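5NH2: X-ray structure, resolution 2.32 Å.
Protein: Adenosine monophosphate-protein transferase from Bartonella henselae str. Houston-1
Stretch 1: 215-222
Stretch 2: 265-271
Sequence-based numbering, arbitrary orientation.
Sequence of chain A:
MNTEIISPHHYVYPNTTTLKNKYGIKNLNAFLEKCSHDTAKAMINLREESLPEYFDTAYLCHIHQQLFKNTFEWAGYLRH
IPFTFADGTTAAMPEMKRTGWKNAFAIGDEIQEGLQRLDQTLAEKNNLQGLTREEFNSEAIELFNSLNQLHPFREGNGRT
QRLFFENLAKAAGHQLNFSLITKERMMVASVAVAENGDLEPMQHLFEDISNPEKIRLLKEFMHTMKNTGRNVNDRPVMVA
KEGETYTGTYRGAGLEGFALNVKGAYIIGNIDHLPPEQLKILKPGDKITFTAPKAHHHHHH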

ATOM      1  N   ILE A 215       9.886   8.131   9.579  1.00 41.18           N
ATOM      2  CA  ILE A 215       8.454   7.876   9.718  1.00 36.90           C
ATOM      3  C   ILE A 215       7.788   8.960  10.565  1.00 40.97           C
ATOM      4  O   ILE A 215       6.662   9.391  10.271  1.00 37.22           O
ATOM      5  CB  ILE A 215       8.248   6.470  10.303  1.00 34.99           C
ATOM      6  CG1 ILE A 215       8.693   5.421   9.270  1.00 28.79           C
ATOM      7  CG2 ILE A 215       6.789   6.254  10.755  1.00 31.88           C
ATOM      8  CD1 ILE A 215       8.683   4.045   9.778  1.00 28.92           C
ATOM      9  N   ARG A 216       8.473   9.421  11.625  1.00 45.29           N
ATOM     10  CA  ARG A 216       7.900  10.483  12.458  1.00 47.15           C
ATOM     11  C   ARG A 216       7.636  11.735  11.629  1.00 44.45           C
ATOM     12  O   ARG A 216       6.598  12.390  11.796  1.00 36.31           O
ATOM     13  CB  ARG A 216       8.843  10.870  13.610  1.00 49.38           C
ATOM     14  CG  ARG A 216       9.215   9.867  14.656  1.00 50.08           C
ATOM     15  CD  ARG A 216       9.819  10.591  15.928  1.00 56.77           C
ATOM     16  NE  ARG A 216      11.253  10.940  15.852  1.00 61.18           N
ATOM     17  CZ  ARG A 216      11.755  12.099  15.394  1.00 69.19           C
ATOM     18  NH1 ARG A 216      10.953  13.060  14.952  1.00 74.15           N
ATOM     19  NH2 ARG A 216      13.070  12.312  15.373  1.00 68.70           N
ATOM     20  N   LEU A 217       8.601  12.091  10.756  1.00 43.00           N
ATOM     21  CA  LEU A 217       8.544  13.311   9.964  1.00 41.15           C
ATOM     22  C   LEU A 217       7.405  13.261   8.962  1.00 45.13           C
ATOM     23  O   LEU A 217       6.640  14.232   8.829  1.00 44.61           O
ATOM     24  CB  LEU A 217       9.873  13.509   9.232  1.00 40.57           C
ATOM     25  CG  LEU A 217      11.100  13.665  10.125  1.00 38.52           C
ATOM     26  CD1 LEU A 217      12.348  13.825   9.284  1.00 39.83           C
ATOM     27  CD2 LEU A 217      10.944  14.814  11.129  1.00 42.64           C
ATOM     28  N   LEU A 218       7.265  12.120   8.263  1.00 38.71           N
ATOM     29  CA  LEU A 218       6.217  12.016   7.255  1.00 36.73           C
ATOM     30  C   LEU A 218       4.848  11.877   7.901  1.00 38.81           C
ATOM     31  O   LEU A 218       3.854  12.376   7.363  1.00 37.35           O
ATOM     32  CB  LEU A 218       6.475  10.831   6.338  1.00 35.32           C
ATOM     33  CG  LEU A 218       7.511  11.064   5.281  1.00 37.72           C
ATOM     34  CD1 LEU A 218       7.886   9.713   4.691  1.00 38.28           C
ATOM     35  CD2 LEU A 218       6.934  11.968   4.199  1.00 40.36           C
ATOM     36  N   LYS A 219       4.774  11.166   9.028  1.00 41.51           N
ATOM     37  CA  LYS A 219       3.550  11.155   9.841  1.00 45.91           C
ATOM     38  C   LYS A 219       3.061  12.570  10.201  1.00 46.58           C
ATOM     39  O   LYS A 219       1.874  12.908  10.018  1.00 35.65           O
ATOM     40  CB  LYS A 219       3.785  10.352  11.116  1.00 47.63           C
ATOM     41  CG  LYS A 219       3.631   8.867  10.936  1.00 47.73           C
ATOM     42  CD  LYS A 219       3.563   8.191  12.300  1.00 45.72           C
ATOM     43  CE  LYS A 219       3.385   6.685  12.168  1.00 44.58           C
ATOM     44  NZ  LYS A 219       3.018   6.036  13.461  1.00 42.95           N
ATOM     45  N   GLU A 220       3.962  13.407  10.728  1.00 44.41           N
ATOM     46  CA  GLU A 220       3.558  14.780  11.018  1.00 38.24           C
ATOM     47  C   GLU A 220       3.103  15.487   9.760  1.00 45.29           C
ATOM     48  O   GLU A 220       2.051  16.139   9.766  1.00 48.25           O
ATOM     49  CB  GLU A 220       4.697  15.548  11.656  1.00 42.10           C
ATOM     50  CG  GLU A 220       4.421  16.971  11.924  1.00 46.06           C
ATOM     51  CD  GLU A 220       5.661  17.672  12.426  1.00 55.66           C
ATOM     52  OE1 GLU A 220       5.869  17.692  13.656  1.00 64.34           O
ATOM     53  OE2 GLU A 220       6.451  18.165  11.589  1.00 56.04           O
ATOM     54  N   PHE A 221       3.858  15.341   8.653  1.00 44.47           N
ATOM     55  CA  PHE A 221       3.513  16.109   7.458  1.00 36.50           C
ATOM     56  C   PHE A 221       2.149  15.699   6.917  1.00 37.71           C
ATOM     57  O   PHE A 221       1.359  16.550   6.487  1.00 40.33           O
ATOM     58  CB  PHE A 221       4.565  15.947   6.364  1.00 33.04           C
ATOM     59  CG  PHE A 221       4.119  16.511   5.039  1.00 35.64           C
ATOM     60  CD1 PHE A 221       4.167  17.871   4.791  1.00 36.55           C
ATOM     61  CD2 PHE A 221       3.603  15.696   4.071  1.00 36.98           C
ATOM     62  CE1 PHE A 221       3.750  18.393   3.572  1.00 41.87           C
ATOM     63  CE2 PHE A 221       3.159  16.211   2.849  1.00 36.46           C
ATOM     64  CZ  PHE A 221       3.241  17.559   2.600  1.00 37.60           C
ATOM     65  N   MET A 222       1.861  14.399   6.915  1.00 36.07           N
ATOM     66  CA  MET A 222       0.607  13.926   6.340  1.00 37.82           C
ATOM     67  C   MET A 222      -0.552  14.344   7.213  1.00 45.75           C
ATOM     68  O   MET A 222      -1.573  14.836   6.711  1.00 42.98           O
ATOM     69  CB  MET A 222       0.645  12.409   6.172  1.00 36.72           C
ATOM     70  CG  MET A 222       1.683  11.891   5.122  1.00 49.02           C
ATOM     71  SD  MET A 222       1.244  12.224   3.387  1.00 48.01           S
ATOM     72  CE  MET A 222       2.478  11.390   2.410  1.00 52.39           C
ATOM     73  N   ALA A 265       7.173  19.015  -5.955  1.00 48.95           N
ATOM     74  CA  ALA A 265       7.364  17.941  -4.990  1.00 41.13           C
ATOM     75  C   ALA A 265       7.464  18.481  -3.563  1.00 40.16           C
ATOM     76  O   ALA A 265       7.972  19.581  -3.334  1.00 35.26           O
ATOM     77  CB  ALA A 265       8.636  17.152  -5.329  1.00 33.02           C
ATOM     78  N   TYR A 266       7.033  17.670  -2.587  1.00 37.01           N
ATOM     79  CA  TYR A 266       7.261  17.976  -1.167  1.00 39.04           C
ATOM     80  C   TYR A 266       8.452  17.177  -0.606  1.00 40.16           C
ATOM     81  O   TYR A 266       8.435  15.933  -0.608  1.00 38.05           O
ATOM     82  CB  TYR A 266       6.011  17.698  -0.332  1.00 39.74           C
ATOM     83  CG  TYR A 266       4.855  18.591  -0.644  1.00 45.10           C
ATOM     84  CD1 TYR A 266       4.834  19.898  -0.198  1.00 58.51           C
ATOM     85  CD2 TYR A 266       3.770  18.124  -1.361  1.00 47.79           C
ATOM     86  CE1 TYR A 266       3.761  20.732  -0.477  1.00 66.17           C
ATOM     87  CE2 TYR A 266       2.693  18.936  -1.635  1.00 57.34           C
ATOM     88  CZ  TYR A 266       2.702  20.238  -1.198  1.00 65.39           C
ATOM     89  OH  TYR A 266       1.643  21.053  -1.478  1.00 76.89           O
ATOM     90  N   ILE A 267       9.453  17.901  -0.085  1.00 39.87           N
ATOM     91  CA  ILE A 267      10.679  17.363   0.509  1.00 37.45           C
ATOM     92  C   ILE A 267      10.621  17.636   2.009  1.00 43.42           C
ATOM     93  O   ILE A 267      10.625  18.803   2.426  1.00 44.17           O
ATOM     94  CB  ILE A 267      11.938  18.011  -0.104  1.00 34.93           C
ATOM     95  CG1 ILE A 267      11.824  18.096  -1.627  1.00 34.04           C
ATOM     96  CG2 ILE A 267      13.175  17.228   0.251  1.00 35.23           C
ATOM     97  CD1 ILE A 267      11.555  16.728  -2.299  1.00 31.42           C
ATOM     98  N   ILE A 268      10.586  16.574   2.839  1.00 47.60           N
ATOM     99  CA  ILE A 268      10.525  16.720   4.298  1.00 48.50           C
ATOM    100  C   ILE A 268      11.925  16.563   4.875  1.00 47.55           C
ATOM    101  O   ILE A 268      12.705  15.717   4.424  1.00 39.44           O
ATOM    102  CB  ILE A 268       9.552  15.713   4.956  1.00 48.01           C
ATOM    103  CG1 ILE A 268       8.217  15.636   4.203  1.00 46.14           C
ATOM    104  CG2 ILE A 268       9.283  16.087   6.439  1.00 39.67           C
ATOM    105  CD1 ILE A 268       7.619  16.948   3.928  1.00 42.66           C
ATOM    106  N   GLY A 269      12.248  17.378   5.892  1.00 50.33           N
ATOM    107  CA  GLY A 269      13.514  17.264   6.588  1.00 41.03           C
ATOM    108  C   GLY A 269      13.349  17.568   8.053  1.00 42.72           C
ATOM    109  O   GLY A 269      12.303  18.058   8.505  1.00 41.96           O
ATOM    110  N   ASN A 270      14.396  17.259   8.815  1.00 43.40           N
ATOM    111  CA  ASN A 270      14.378  17.417  10.258  1.00 49.28           C
ATOM    112  C   ASN A 270      14.639  18.876  10.615  1.00 54.66           C
ATOM    113  O   ASN A 270      15.533  19.493  10.032  1.00 61.74           O
ATOM    114  CB  ASN A 270      15.446  16.518  10.864  1.00 54.09           C
ATOM    115  CG  ASN A 270      15.267  16.312  12.337  1.00 61.34           C
ATOM    116  OD1 ASN A 270      15.261  17.265  13.121  1.00 61.53           O
ATOM    117  ND2 ASN A 270      15.106  15.049  12.732  1.00 66.31           N
ATOM    118  N   ILE A 271      13.877  19.430  11.570  1.00 55.71           N
ATOM    119  CA  ILE A 271      14.062  20.844  11.943  1.00 62.52           C
ATOM    120  C   ILE A 271      15.459  21.099  12.515  1.00 62.86           C
ATOM    121  O   ILE A 271      16.050  22.156  12.265  1.00 55.17           O
ATOM    122  CB  ILE A 271      12.985  21.305  12.940  1.00 61.14           C
ATOM    123  CG1 ILE A 271      13.021  20.401  14.149  1.00 57.19           C
ATOM    124  CG2 ILE A 271      11.612  21.265  12.328  1.00 60.23           C
ATOM    125  CD1 ILE A 271      11.989  20.724  15.083  1.00 59.22           C
TER

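This is an apolar helix-on-strand contact, built from side-chain packing with no hydrogen bond between the two stretches. Residues 215-222 are helical, held by backbone hydrogen bonds from residue i+4 to residue i, such as Phe-221 N to Leu-217 O at 3.0 Å. Residues 265-270 form a strand that crosses the helix at 126° between N-to-C directions, with the axes 8.5 Å apart at closest approach. The nearest pair of CA atoms is Leu-217 CA and Ile-268 CA, 6.9 Å apart.

Ile-268 is the centre of the contact. Its CA-to-CB bond points toward the helix, and three helix residues pack on it. Leu-217 CB lies 3.8 Å from Ile-268 CG2, and Leu-218 CD2 lies 3.9 Å from Ile-268 CG1. Ile-268 CD1 sits over one face of the Phe-221 ring, 4.0 Å from its centroid, in a CH-pi contact.

Phe-221 also reaches Tyr-266, with Phe-221 CZ 3.8 Å from Tyr-266 CG. The CZ atom lies over a face of the tyrosine ring, but the ring planes meet obliquely at 46°.

Further along the strand, Leu-217 CD1 rests 4.0 Å from Asn-270 N, covering backbone beside Gly-269. Arg-216 NH2 comes only within 4.3 Å of Asn-270 ND2. Both are donor groups, so this is proximity without a bond.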